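Local coordinates for protein probable fimbrial chaperone YadV (Escherichia coli K-12, PDB 5GHU) that probably acts as a periplasmic chaperone in fimbrial assembly and is encoded in a fimbrial operon that could contribute to adhesion to various surfaces, at residues Thr50-Pro58 against Thr69-Leu80; Val161-Ala170 against Ala199-Ile209. One frame throughout, in Å; residues are numbered along the deposited sequence.

In the fold
Interactions 1 and 2 hold no element in common. The first pairs two strands of a hairpin in the PapD N-terminal family region; the second pairs segments 161-170 and 199-209, separated in sequence by 28 residues, in the C-terminal one. Their centres lie about 35 Å apart, on opposite sides of the centre of the chain. Both are antiparallel pairs, partly buried, with an apolar face turned inward and a more polar one outward. In interaction 1 the outer face carries a threonine hydroxyl and a backbone carbonyl sharing a water, and proline packing closes one end. Interaction 2 has charged and imidazole groups there, a salt bridge, and a beta bulge near an edge-to-face phenylalanine pair.

Interaction 1: Thr50-Pro58 against Thr69-Leu80; sequences TVPFTATPP and TIKLMYTASTSL
Pro52 lays its ring against the side chain of Tyr74, CG meeting Tyr74 CE1 at 3.6 Å, and its CB comes close to Ser77 OG (3.5 Å). The proline is the centre of an inverse gamma turn, which leaves its carbonyl O to accept Thr75 N at 2.7 Å; the donor stands well above the carbonyl plane. With CG anti to the backbone N (chi1 177°), the tyrosine ring lies along the chain that follows, where the amide N of Ala76 lies over the ring centre and Leu80 N donates to Tyr74 OH. Phe53 approaches the same tyrosine from the other strand: Tyr74 CD1 sits over the rim of one face of the phenylalanine ring, the two planes at 58°, while Phe53 CZ touches Leu80 CD1 at 4.1 Å. These segments belong to the antiparallel hairpin of strands 53-62 and 67-74 in the immunoglobulin-like N-terminal domain of a PapD-type chaperone. On its inner face, Ala55 CB packs against Leu72 CD2 (3.5 Å), and Phe88 and Phe90 of strand 86-95 continue the core past Phe53 and Leu72. On the other face, Thr54 sets OG1 between backbone N and carbonyl carbon (chi1 56°), which brings the hydroxyl to a water 2.8 Å from Thr54 OG1. That water also donates to Lys71 O, the acceptor of Thr56 N. Met73 runs side by side with Thr54, its CB 3.6 Å from Thr54 OG1, before its chain bends away. Beyond the cis peptide bond that precedes it, Pro57 meets Ile70 CD1 with its CD.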
ATOM      1  N   THR A  50       6.217 -15.023 -12.846  1.00 78.50           N
ATOM      2  CA  THR A  50       5.755 -13.665 -12.581  1.00 77.05           C
ATOM      3  C   THR A  50       5.446 -13.442 -11.093  1.00 70.23           C
ATOM      4  O   THR A  50       6.316 -12.991 -10.344  1.00 70.27           O
ATOM      5  CB  THR A  50       4.517 -13.323 -13.422  1.00 78.90           C
ATOM      6  OG1 THR A  50       3.591 -14.412 -13.368  1.00 82.08           O
ATOM      7  CG2 THR A  50       4.916 -13.077 -14.867  1.00 79.06           C
ATOM      8  N   VAL A  51       4.221 -13.722 -10.651  1.00 63.85           N
ATOM      9  CA  VAL A  51       3.943 -13.590  -9.215  1.00 49.82           C
ATOM     10  C   VAL A  51       3.683 -14.950  -8.601  1.00 42.86           C
ATOM     11  O   VAL A  51       2.884 -15.722  -9.110  1.00 41.26           O
ATOM     12  CB  VAL A  51       2.755 -12.649  -8.914  1.00 57.75           C
ATOM     13  CG1 VAL A  51       3.032 -11.270  -9.468  1.00 59.91           C
ATOM     14  CG2 VAL A  51       1.468 -13.205  -9.467  1.00 64.09           C
ATOM     15  N   PRO A  52       4.377 -15.256  -7.495  1.00 39.60           N
ATOM     16  CA  PRO A  52       4.298 -16.605  -6.929  1.00 37.21           C
ATOM     17  C   PRO A  52       3.089 -16.748  -6.002  1.00 35.44           C
ATOM     18  O   PRO A  52       3.236 -17.165  -4.866  1.00 37.82           O
ATOM     19  CB  PRO A  52       5.606 -16.736  -6.136  1.00 38.51           C
ATOM     20  CG  PRO A  52       5.930 -15.278  -5.698  1.00 32.76           C
ATOM     21  CD  PRO A  52       5.433 -14.426  -6.875  1.00 42.57           C
ATOM     22  N   PHE A  53       1.911 -16.373  -6.483  1.00 35.26           N
ATOM     23  CA  PHE A  53       0.684 -16.507  -5.691  1.00 32.62           C
ATOM     24  C   PHE A  53      -0.442 -17.040  -6.575  1.00 34.52           C
ATOM     25  O   PHE A  53      -0.419 -16.873  -7.786  1.00 42.60           O
ATOM     26  CB  PHE A  53       0.241 -15.177  -5.101  1.00 34.20           C
ATOM     27  CG  PHE A  53       1.191 -14.596  -4.082  1.00 31.66           C
ATOM     28  CD1 PHE A  53       2.237 -13.790  -4.497  1.00 31.24           C
ATOM     29  CD2 PHE A  53       1.041 -14.874  -2.717  1.00 30.77           C
ATOM     30  CE1 PHE A  53       3.136 -13.249  -3.576  1.00 32.24           C
ATOM     31  CE2 PHE A  53       1.931 -14.330  -1.784  1.00 27.19           C
ATOM     32  CZ  PHE A  53       2.967 -13.508  -2.226  1.00 27.57           C
ATOM     33  N   THR A  54      -1.425 -17.673  -5.963  1.00 37.10           N
ATOM     34  CA  THR A  54      -2.706 -17.924  -6.618  1.00 35.82           C
ATOM     35  C   THR A  54      -3.803 -17.200  -5.811  1.00 36.11           C
ATOM     36  O   THR A  54      -3.614 -16.903  -4.627  1.00 34.63           O
ATOM     37  CB  THR A  54      -3.024 -19.418  -6.719  1.00 38.88           C
ATOM     38  OG1 THR A  54      -3.000 -20.015  -5.426  1.00 39.78           O
ATOM     39  CG2 THR A  54      -2.002 -20.129  -7.591  1.00 39.10           C
ATOM     40  N   ALA A  55      -4.907 -16.880  -6.478  1.00 35.05           N
ATOM     41  CA  ALA A  55      -6.081 -16.277  -5.831  1.00 29.21           C
ATOM     42  C   ALA A  55      -7.255 -17.092  -6.276  1.00 33.97           C
ATOM     43  O   ALA A  55      -7.531 -17.176  -7.492  1.00 38.06           O
ATOM     44  CB  ALA A  55      -6.238 -14.821  -6.239  1.00 30.99           C
ATOM     45  N   THR A  56      -7.949 -17.720  -5.332  1.00 32.59           N
ATOM     46  CA  THR A  56      -9.034 -18.593  -5.730  0.58 36.54           C
ATOM     47  C   THR A  56     -10.282 -18.348  -4.888  1.00 35.46           C
ATOM     48  O   THR A  56     -10.229 -18.127  -3.694  1.00 35.07           O
ATOM     49  CB  THR A  56      -8.617 -20.056  -5.648  0.58 37.72           C
ATOM     50  OG1 THR A  56      -8.226 -20.347  -4.311  0.58 37.42           O
ATOM     51  CG2 THR A  56      -7.437 -20.312  -6.579  0.58 41.30           C
ATOM     52  N   PRO A  57     -11.429 -18.338  -5.559  1.00 35.80           N
ATOM     53  CA  PRO A  57     -11.621 -18.562  -6.996  1.00 35.12           C
ATOM     54  C   PRO A  57     -11.211 -17.320  -7.796  1.00 35.83           C
ATOM     55  O   PRO A  57     -11.484 -16.188  -7.398  1.00 37.55           O
ATOM     56  CB  PRO A  57     -13.130 -18.836  -7.094  1.00 35.46           C
ATOM     57  CG  PRO A  57     -13.711 -18.083  -5.947  1.00 34.92           C
ATOM     58  CD  PRO A  57     -12.709 -18.141  -4.852  1.00 39.25           C
ATOM     59  N   PRO A  58     -10.576 -17.528  -8.947  1.00 39.47           N
ATOM     60  CA  PRO A  58     -10.144 -16.381  -9.738  1.00 32.98           C
ATOM     61  C   PRO A  58     -11.316 -15.651 -10.379  1.00 38.25           C
ATOM     62  O   PRO A  58     -11.211 -14.454 -10.652  1.00 38.06           O
ATOM     63  CB  PRO A  58      -9.236 -17.016 -10.790  1.00 41.21           C
ATOM     64  CG  PRO A  58      -9.743 -18.399 -10.914  1.00 46.81           C
ATOM     65  CD  PRO A  58     -10.137 -18.797  -9.529  1.00 41.93           C
ATOM     66  N   THR A  69     -15.328 -15.109  -0.189  1.00 30.38           N
ATOM     67  CA  THR A  69     -13.969 -15.086   0.324  1.00 28.78           C
ATOM     68  C   THR A  69     -12.990 -15.572  -0.736  1.00 29.98           C
ATOM     69  O   THR A  69     -13.215 -16.601  -1.362  1.00 31.52           O
ATOM     70  CB  THR A  69     -13.850 -15.944   1.565  1.00 29.99           C
ATOM     71  OG1 THR A  69     -14.697 -15.372   2.551  1.00 32.85           O
ATOM     72  CG2 THR A  69     -12.416 -15.908   2.104  1.00 31.62           C
ATOM     73  N   ILE A  70     -11.888 -14.819  -0.912  1.00 27.89           N
ATOM     74  CA  ILE A  70     -10.851 -15.194  -1.873  1.00 30.10           C
ATOM     75  C   ILE A  70      -9.658 -15.707  -1.080  1.00 29.02           C
ATOM     76  O   ILE A  70      -9.183 -15.039  -0.187  1.00 28.06           O
ATOM     77  CB  ILE A  70     -10.420 -14.004  -2.747  1.00 27.64           C
ATOM     78  CG1 ILE A  70     -11.647 -13.401  -3.444  1.00 27.29           C
ATOM     79  CG2 ILE A  70      -9.328 -14.407  -3.767  1.00 29.89           C
ATOM     80  CD1 ILE A  70     -12.419 -14.341  -4.417  1.00 30.03           C
ATOM     81  N   LYS A  71      -9.144 -16.863  -1.448  1.00 28.96           N
ATOM     82  CA  LYS A  71      -7.998 -17.414  -0.748  1.00 27.42           C
ATOM     83  C   LYS A  71      -6.735 -17.059  -1.539  1.00 29.85           C
ATOM     84  O   LYS A  71      -6.620 -17.362  -2.743  1.00 33.21           O
ATOM     85  CB  LYS A  71      -8.162 -18.945  -0.590  1.00 31.22           C
ATOM     86  CG  LYS A  71      -6.884 -19.664  -0.141  1.00 41.84           C
ATOM     87  CD  LYS A  71      -7.119 -21.151   0.051  1.00 57.64           C
ATOM     88  CE  LYS A  71      -7.933 -21.413   1.309  1.00 68.19           C
ATOM     89  NZ  LYS A  71      -8.065 -22.875   1.601  1.00 79.06           N
ATOM     90  N   LEU A  72      -5.785 -16.410  -0.878  1.00 27.64           N
ATOM     91  CA  LEU A  72      -4.533 -16.037  -1.533  1.00 25.85           C
ATOM     92  C   LEU A  72      -3.470 -16.984  -1.039  1.00 32.65           C
ATOM     93  O   LEU A  72      -3.352 -17.216   0.165  1.00 32.95           O
ATOM     94  CB  LEU A  72      -4.145 -14.598  -1.225  1.00 26.99           C
ATOM     95  CG  LEU A  72      -5.233 -13.579  -1.512  1.00 27.18           C
ATOM     96  CD1 LEU A  72      -4.740 -12.192  -0.981  1.00 29.30           C
ATOM     97  CD2 LEU A  72      -5.611 -13.548  -3.017  1.00 26.36           C
ATOM     98  N   MET A  73      -2.700 -17.548  -1.955  1.00 31.33           N
ATOM     99  CA  MET A  73      -1.777 -18.603  -1.571  1.00 30.56           C
ATOM    100  C   MET A  73      -0.405 -18.435  -2.229  1.00 31.63           C
ATOM    101  O   MET A  73      -0.311 -18.353  -3.448  1.00 35.05           O
ATOM    102  CB  MET A  73      -2.361 -19.957  -1.924  1.00 38.33           C
ATOM    103  CG  MET A  73      -1.523 -21.047  -1.391  1.00 38.55           C
ATOM    104  SD  MET A  73      -2.252 -22.681  -1.615  1.00 49.85           S
ATOM    105  CE  MET A  73      -3.821 -22.576  -0.789  1.00 32.37           C
ATOM    106  N   TYR A  74       0.656 -18.367  -1.427  1.00 33.14           N
ATOM    107  CA  TYR A  74       2.031 -18.290  -1.944  1.00 37.60           C
ATOM    108  C   TYR A  74       2.451 -19.646  -2.516  1.00 35.14           C
ATOM    109  O   TYR A  74       2.210 -20.676  -1.920  1.00 40.67           O
ATOM    110  CB  TYR A  74       2.992 -17.840  -0.837  1.00 38.33           C
ATOM    111  CG  TYR A  74       4.475 -17.780  -1.192  1.00 38.09           C
ATOM    112  CD1 TYR A  74       4.958 -16.861  -2.113  1.00 36.06           C
ATOM    113  CD2 TYR A  74       5.395 -18.619  -0.554  1.00 47.30           C
ATOM    114  CE1 TYR A  74       6.328 -16.804  -2.429  1.00 34.78           C
ATOM    115  CE2 TYR A  74       6.761 -18.568  -0.853  1.00 45.40           C
ATOM    116  CZ  TYR A  74       7.227 -17.648  -1.779  1.00 47.04           C
ATOM    117  OH  TYR A  74       8.583 -17.599  -2.073  1.00 50.43           O
ATOM    118  N   THR A  75       3.075 -19.621  -3.676  1.00 36.06           N
ATOM    119  CA  THR A  75       3.397 -20.863  -4.370  1.00 38.66           C
ATOM    120  C   THR A  75       4.897 -21.101  -4.381  1.00 44.54           C
ATOM    121  O   THR A  75       5.342 -22.196  -4.699  1.00 52.84           O
ATOM    122  CB  THR A  75       2.889 -20.842  -5.810  1.00 42.32           C
ATOM    123  OG1 THR A  75       3.600 -19.833  -6.545  1.00 39.97           O
ATOM    124  CG2 THR A  75       1.386 -20.582  -5.862  1.00 42.83           C
ATOM    125  N   ALA A  76       5.676 -20.078  -4.059  1.00 43.95           N
ATOM    126  CA  ALA A  76       7.140 -20.170  -4.121  1.00 50.48           C
ATOM    127  C   ALA A  76       7.619 -20.640  -5.487  1.00 58.26           C
ATOM    128  O   ALA A  76       8.664 -21.285  -5.597  1.00 58.37           O
ATOM    129  CB  ALA A  76       7.666 -21.101  -3.048  1.00 55.63           C
ATOM    130  N   SER A  77       6.864 -20.324  -6.532  1.00 51.32           N
ATOM    131  CA  SER A  77       7.319 -20.654  -7.877  1.00 55.45           C
ATOM    132  C   SER A  77       8.573 -19.835  -8.171  1.00 58.05           C
ATOM    133  O   SER A  77       9.465 -20.259  -8.916  1.00 55.69           O
ATOM    134  CB  SER A  77       6.219 -20.386  -8.906  1.00 48.67           C
ATOM    135  OG  SER A  77       5.699 -19.076  -8.780  1.00 53.59           O
ATOM    136  N   THR A  78       8.600 -18.644  -7.588  1.00 55.45           N
ATOM    137  CA  THR A  78       9.763 -17.772  -7.506  1.00 55.52           C
ATOM    138  C   THR A  78      10.022 -17.556  -6.030  1.00 51.95           C
ATOM    139  O   THR A  78       9.076 -17.423  -5.259  1.00 46.01           O
ATOM    140  CB  THR A  78       9.530 -16.391  -8.136  1.00 62.97           C
ATOM    141  OG1 THR A  78       8.918 -16.526  -9.421  1.00 73.91           O
ATOM    142  CG2 THR A  78      10.845 -15.631  -8.252  1.00 66.64           C
ATOM    143  N   SER A  79      11.280 -17.495  -5.624  1.00 44.24           N
ATOM    144  CA  SER A  79      11.556 -17.300  -4.208  1.00 46.48           C
ATOM    145  C   SER A  79      11.576 -15.823  -3.910  1.00 36.83           C
ATOM    146  O   SER A  79      12.199 -15.049  -4.627  1.00 46.73           O
ATOM    147  CB  SER A  79      12.881 -17.927  -3.817  1.00 59.55           C
ATOM    148  OG  SER A  79      13.866 -17.515  -4.738  1.00 71.58           O
ATOM    149  N   LEU A  80      10.852 -15.411  -2.887  1.00 29.53           N
ATOM    150  CA  LEU A  80      10.915 -14.011  -2.516  1.00 28.02           C
ATOM    151  C   LEU A  80      12.036 -13.789  -1.498  1.00 31.24           C
ATOM    152  O   LEU A  80      12.435 -14.723  -0.785  1.00 31.83           O
ATOM    153  CB  LEU A  80       9.568 -13.573  -1.911  1.00 24.30           C
ATOM    154  CG  LEU A  80       8.408 -13.563  -2.905  1.00 31.33           C
ATOM    155  CD1 LEU A  80       7.085 -13.348  -2.228  1.00 30.66           C
ATOM    156  CD2 LEU A  80       8.566 -12.494  -3.974  1.00 31.90           C
TER
HETATM  157  O   HOH W   1      -5.314 -19.574  -3.887  1.00 35.11           O
HETATM  158  O   HOH W   2     -12.136 -19.166  -1.115  1.00 45.64           O

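Interaction 2: Val161-Ala170 against Ala199-Ile209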
ATOM      1  N   VAL A 161       7.132   1.616   4.063  1.00 16.88           N
ATOM      2  CA  VAL A 161       6.323   2.654   4.726  1.00 17.06           C
ATOM      3  C   VAL A 161       5.406   3.290   3.706  1.00 16.60           C
ATOM      4  O   VAL A 161       5.830   3.679   2.611  1.00 17.98           O
ATOM      5  CB  VAL A 161       7.174   3.749   5.410  1.00 15.40           C
ATOM      6  CG1 VAL A 161       6.255   4.865   5.998  1.00 17.84           C
ATOM      7  CG2 VAL A 161       8.015   3.138   6.559  1.00 17.66           C
ATOM      8  N   SER A 162       4.106   3.368   4.078  1.00 16.90           N
ATOM      9  CA  SER A 162       3.050   3.926   3.207  1.00 17.08           C
ATOM     10  C   SER A 162       2.436   5.113   3.936  1.00 18.22           C
ATOM     11  O   SER A 162       2.349   5.081   5.165  1.00 20.27           O
ATOM     12  CB  SER A 162       1.940   2.894   2.976  1.00 21.27           C
ATOM     13  OG  SER A 162       2.438   1.726   2.269  1.00 26.45           O
ATOM     14  N   PHE A 163       1.995   6.117   3.185  1.00 18.72           N
ATOM     15  CA  PHE A 163       1.423   7.317   3.830  1.00 18.31           C
ATOM     16  C   PHE A 163       0.031   7.647   3.334  1.00 17.93           C
ATOM     17  O   PHE A 163      -0.297   7.455   2.147  1.00 22.18           O
ATOM     18  CB  PHE A 163       2.287   8.568   3.516  1.00 19.83           C
ATOM     19  CG  PHE A 163       3.752   8.439   3.898  1.00 17.92           C
ATOM     20  CD1 PHE A 163       4.656   7.920   2.993  1.00 18.93           C
ATOM     21  CD2 PHE A 163       4.183   8.799   5.154  1.00 18.96           C
ATOM     22  CE1 PHE A 163       6.038   7.781   3.340  1.00 18.46           C
ATOM     23  CE2 PHE A 163       5.543   8.742   5.520  1.00 18.22           C
ATOM     24  CZ  PHE A 163       6.486   8.228   4.589  1.00 18.25           C
ATOM     25  N   SER A 164      -0.760   8.262   4.210  1.00 18.40           N
ATOM     26  CA  SER A 164      -2.009   8.846   3.720  1.00 18.10           C
ATOM     27  C   SER A 164      -1.801  10.314   3.384  1.00 22.36           C
ATOM     28  O   SER A 164      -2.427  10.805   2.459  1.00 24.05           O
ATOM     29  CB  SER A 164      -3.100   8.653   4.761  1.00 18.20           C
ATOM     30  OG  SER A 164      -2.748   9.286   5.993  1.00 21.58           O
ATOM     31  N   SER A 165      -0.916  11.009   4.100  1.00 20.00           N
ATOM     32  CA  SER A 165      -0.663  12.449   3.824  1.00 17.86           C
ATOM     33  C   SER A 165       0.566  12.905   4.595  1.00 18.92           C
ATOM     34  O   SER A 165       1.038  12.191   5.510  1.00 19.88           O
ATOM     35  CB  SER A 165      -1.844  13.341   4.241  1.00 19.74           C
ATOM     36  OG  SER A 165      -2.043  13.325   5.646  1.00 22.56           O
ATOM     37  N   GLY A 166       1.087  14.077   4.223  1.00 20.21           N
ATOM     38  CA  GLY A 166       2.211  14.628   4.939  1.00 18.87           C
ATOM     39  C   GLY A 166       2.397  16.042   4.462  1.00 19.05           C
ATOM     40  O   GLY A 166       1.874  16.440   3.419  1.00 20.40           O
ATOM     41  N   ASP A 167       3.124  16.824   5.238  1.00 20.38           N
ATOM     42  CA  ASP A 167       3.413  18.202   4.827  1.00 19.44           C
ATOM     43  C   ASP A 167       4.713  18.685   5.460  1.00 21.36           C
ATOM     44  O   ASP A 167       5.246  18.109   6.442  1.00 21.18           O
ATOM     45  CB  ASP A 167       2.231  19.127   5.243  1.00 20.18           C
ATOM     46  CG  ASP A 167       1.841  18.970   6.737  1.00 22.77           C
ATOM     47  OD1 ASP A 167       2.528  19.567   7.571  1.00 24.29           O
ATOM     48  OD2 ASP A 167       0.854  18.297   6.998  1.00 25.33           O
ATOM     49  N   LEU A 168       5.220  19.762   4.900  1.00 22.22           N
ATOM     50  CA  LEU A 168       6.371  20.466   5.423  1.00 22.88           C
ATOM     51  C   LEU A 168       5.895  21.812   5.945  1.00 25.46           C
ATOM     52  O   LEU A 168       5.072  22.432   5.303  1.00 25.95           O
ATOM     53  CB  LEU A 168       7.377  20.650   4.292  1.00 26.06           C
ATOM     54  CG  LEU A 168       8.663  21.288   4.784  1.00 28.25           C
ATOM     55  CD1 LEU A 168       9.799  20.653   3.992  1.00 34.26           C
ATOM     56  CD2 LEU A 168       8.554  22.784   4.504  1.00 32.09           C
ATOM     57  N   GLU A 169       6.367  22.200   7.123  1.00 23.34           N
ATOM     58  CA  GLU A 169       5.979  23.488   7.713  1.00 25.49           C
ATOM     59  C   GLU A 169       7.197  24.325   7.983  1.00 28.78           C
ATOM     60  O   GLU A 169       8.203  23.840   8.474  1.00 26.98           O
ATOM     61  CB  GLU A 169       5.237  23.249   9.022  1.00 36.81           C
ATOM     62  CG  GLU A 169       4.012  24.070   9.252  1.00 59.43           C
ATOM     63  CD  GLU A 169       3.067  23.297  10.145  1.00 57.88           C
ATOM     64  OE1 GLU A 169       3.563  22.576  11.034  1.00 68.42           O
ATOM     65  OE2 GLU A 169       1.862  23.348   9.921  1.00 46.92           O
ATOM     66  N   ALA A 170       7.076  25.608   7.701  1.00 25.57           N
ATOM     67  CA  ALA A 170       8.139  26.545   8.021  1.00 30.22           C
ATOM     68  C   ALA A 170       7.554  27.931   8.186  1.00 34.24           C
ATOM     69  O   ALA A 170       6.837  28.381   7.310  1.00 31.65           O
ATOM     70  CB  ALA A 170       9.199  26.562   6.918  1.00 33.56           C
ATOM     71  N   ALA A 199      13.413  26.013   3.060  1.00 53.81           N
ATOM     72  CA  ALA A 199      12.977  26.965   4.061  1.00 52.63           C
ATOM     73  C   ALA A 199      13.752  26.751   5.348  1.00 56.41           C
ATOM     74  O   ALA A 199      14.112  25.620   5.683  1.00 49.25           O
ATOM     75  CB  ALA A 199      11.499  26.801   4.312  1.00 52.15           C
ATOM     76  N   ASN A 200      13.986  27.822   6.083  1.00 53.41           N
ATOM     77  CA  ASN A 200      14.642  27.733   7.376  1.00 59.97           C
ATOM     78  C   ASN A 200      13.791  27.058   8.445  1.00 50.17           C
ATOM     79  O   ASN A 200      12.584  27.318   8.562  1.00 46.02           O
ATOM     80  CB  ASN A 200      15.027  29.129   7.870  1.00 68.83           C
ATOM     81  CG  ASN A 200      15.958  29.844   6.924  1.00 80.51           C
ATOM     82  OD1 ASN A 200      16.752  29.215   6.225  1.00 81.65           O
ATOM     83  ND2 ASN A 200      15.866  31.167   6.892  1.00 83.57           N
ATOM     84  N   SER A 201      14.446  26.215   9.235  1.00 42.07           N
ATOM     85  CA  SER A 201      13.850  25.549  10.386  1.00 41.76           C
ATOM     86  C   SER A 201      12.566  24.823  10.030  1.00 37.17           C
ATOM     87  O   SER A 201      11.562  24.961  10.714  1.00 47.54           O
ATOM     88  CB  SER A 201      13.589  26.548  11.502  1.00 50.11           C
ATOM     89  OG  SER A 201      14.812  27.152  11.891  1.00 58.62           O
ATOM     90  N   ALA A 202      12.606  24.041   8.964  1.00 32.55           N
ATOM     91  CA  ALA A 202      11.397  23.372   8.504  1.00 27.67           C
ATOM     92  C   ALA A 202      11.186  22.085   9.273  1.00 31.59           C
ATOM     93  O   ALA A 202      12.154  21.444   9.745  1.00 31.01           O
ATOM     94  CB  ALA A 202      11.485  23.080   7.057  1.00 31.81           C
ATOM     95  N   LYS A 203       9.930  21.703   9.372  1.00 27.98           N
ATOM     96  CA  LYS A 203       9.593  20.420  10.010  1.00 27.90           C
ATOM     97  C   LYS A 203       8.698  19.623   9.086  1.00 27.16           C
ATOM     98  O   LYS A 203       7.799  20.171   8.446  1.00 28.46           O
ATOM     99  CB  LYS A 203       8.862  20.635  11.348  1.00 37.17           C
ATOM    100  CG  LYS A 203       9.429  21.714  12.227  1.00 52.34           C
ATOM    101  CD  LYS A 203       8.631  21.842  13.531  1.00 68.40           C
ATOM    102  CE  LYS A 203       7.526  22.920  13.466  1.00 77.82           C
ATOM    103  NZ  LYS A 203       6.164  22.414  13.106  1.00 75.91           N
ATOM    104  N   VAL A 204       8.874  18.293   9.113  1.00 22.35           N
ATOM    105  CA  VAL A 204       7.992  17.398   8.388  1.00 20.58           C
ATOM    106  C   VAL A 204       6.987  16.798   9.340  1.00 20.85           C
ATOM    107  O   VAL A 204       7.330  16.486  10.488  1.00 22.43           O
ATOM    108  CB  VAL A 204       8.815  16.265   7.697  1.00 23.74           C
ATOM    109  CG1 VAL A 204       7.917  15.185   7.101  1.00 23.32           C
ATOM    110  CG2 VAL A 204       9.650  16.905   6.632  1.00 28.49           C
ATOM    111  N   HIS A 205       5.729  16.716   8.904  1.00 18.73           N
ATOM    112  CA  HIS A 205       4.729  15.991   9.678  1.00 18.45           C
ATOM    113  C   HIS A 205       4.059  15.002   8.710  1.00 19.48           C
ATOM    114  O   HIS A 205       3.865  15.326   7.540  1.00 20.91           O
ATOM    115  CB  HIS A 205       3.713  16.981  10.295  1.00 20.20           C
ATOM    116  CG  HIS A 205       2.701  16.317  11.185  1.00 19.41           C
ATOM    117  ND1 HIS A 205       1.553  15.738  10.697  1.00 19.17           N
ATOM    118  CD2 HIS A 205       2.714  16.076  12.514  1.00 21.47           C
ATOM    119  CE1 HIS A 205       0.861  15.231  11.704  1.00 20.02           C
ATOM    120  NE2 HIS A 205       1.563  15.392  12.815  1.00 21.96           N
ATOM    121  N   PHE A 206       3.647  13.825   9.192  1.00 18.23           N
ATOM    122  CA  PHE A 206       3.015  12.877   8.279  1.00 16.56           C
ATOM    123  C   PHE A 206       2.112  11.933   9.040  1.00 18.97           C
ATOM    124  O   PHE A 206       2.166  11.818  10.284  1.00 19.26           O
ATOM    125  CB  PHE A 206       4.101  12.085   7.474  1.00 19.14           C
ATOM    126  CG  PHE A 206       5.062  11.306   8.343  1.00 18.39           C
ATOM    127  CD1 PHE A 206       4.643  10.063   8.894  1.00 20.00           C
ATOM    128  CD2 PHE A 206       6.335  11.794   8.633  1.00 19.32           C
ATOM    129  CE1 PHE A 206       5.501   9.367   9.708  1.00 20.01           C
ATOM    130  CE2 PHE A 206       7.219  11.053   9.437  1.00 19.33           C
ATOM    131  CZ  PHE A 206       6.770   9.837   9.957  1.00 18.94           C
ATOM    132  N   TYR A 207       1.255  11.282   8.264  1.00 17.74           N
ATOM    133  CA  TYR A 207       0.504  10.124   8.742  1.00 17.38           C
ATOM    134  C   TYR A 207       0.822   8.958   7.847  1.00 17.29           C
ATOM    135  O   TYR A 207       0.475   8.931   6.658  1.00 18.16           O
ATOM    136  CB  TYR A 207      -0.994  10.405   8.712  1.00 18.49           C
ATOM    137  CG  TYR A 207      -1.400  11.545   9.665  1.00 20.58           C
ATOM    138  CD1 TYR A 207      -1.586  11.296  11.017  1.00 20.23           C
ATOM    139  CD2 TYR A 207      -1.566  12.825   9.193  1.00 20.10           C
ATOM    140  CE1 TYR A 207      -1.985  12.309  11.900  1.00 22.21           C
ATOM    141  CE2 TYR A 207      -1.955  13.831  10.061  1.00 23.42           C
ATOM    142  CZ  TYR A 207      -2.139  13.557  11.411  1.00 23.77           C
ATOM    143  OH  TYR A 207      -2.546  14.577  12.312  1.00 25.53           O
ATOM    144  N   ALA A 208       1.559   8.014   8.413  1.00 16.79           N
ATOM    145  CA  ALA A 208       1.777   6.745   7.723  1.00 17.74           C
ATOM    146  C   ALA A 208       0.637   5.793   8.022  1.00 16.60           C
ATOM    147  O   ALA A 208      -0.303   6.133   8.738  1.00 18.57           O
ATOM    148  CB  ALA A 208       3.134   6.159   8.166  1.00 17.43           C
ATOM    149  N   ILE A 209       0.689   4.594   7.420  1.00 17.60           N
ATOM    150  CA  ILE A 209      -0.454   3.672   7.513  1.00 18.25           C
ATOM    151  C   ILE A 209       0.012   2.365   8.107  1.00 19.09           C
ATOM    152  O   ILE A 209       1.003   1.804   7.671  1.00 20.45           O
ATOM    153  CB  ILE A 209      -1.064   3.388   6.119  1.00 18.75           C
ATOM    154  CG1 ILE A 209      -1.441   4.744   5.505  1.00 21.77           C
ATOM    155  CG2 ILE A 209      -2.327   2.487   6.298  1.00 22.84           C
ATOM    156  CD1 ILE A 209      -1.798   4.611   4.018  1.00 22.48           C
TER
HETATM  157  O   HOH W   3       3.497   2.085   6.662  1.00 20.05           O
HETATM  158  O   HOH W   4      -2.722   7.294   7.873  1.00 22.16           O
HETATM  159  O   HOH W   5       0.716  15.650   8.007  1.00 20.05           O
HETATM  160  O   HOH W   6       4.833  19.945   9.061  1.00 31.84           O
HETATM  161  O   HOH W   7       4.552  20.299  11.716  1.00 41.21           O
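His205 O is gripped by two donors: Asp167 N, 2.8 Å away, and, weakly, a water. That water also donates to Asp167 OD2 and bonds His205 ND1 at 2.8 Å, lying in the plane of the imidazole at its edge. The Asp167 and His205 side chains run alongside each other, carboxylate and ring only 15° from coplanar; at its far end the ring is held by His205 NE2, bonded to Glu217. Further along this face, Lys203 bends at chi3 and chi4 to bring NZ to Glu169 OE1 (3.3 Å), a salt bridge whose hydrogen bond is weak, backed by a water 2.6 Å from Glu169 OE1, while the other carboxylate oxygen pairs with Arg174. At the opposite end, Ser164 and Ser165 both face Tyr207 in a classic beta bulge: Ser164 N donates to Tyr207 O at 2.8 Å, and Tyr207 N to Ser165 O. On the inner face of this C-terminal-domain sheet, a chi1 of 59° sets Phe206 CG between its own N and C, and the edge of Phe163 turns onto the ring, CE2 lying 3.7 Å from Phe206 CD1 with the planes at 84°. Trp140 touches both rings. Replacing Phe163 with a serine would probably leave the face of Phe206 without its edge-on partner and open a gap beside Trp140. At the far end Ala170 CB and Ala199 CB meet tightly, at 3.5 Å. On the outer face water links Asp167 to His205, and Lys203 and Arg174 probably favour a negative Glu169, whereas the inner face relies on aromatic and aliphatic contact.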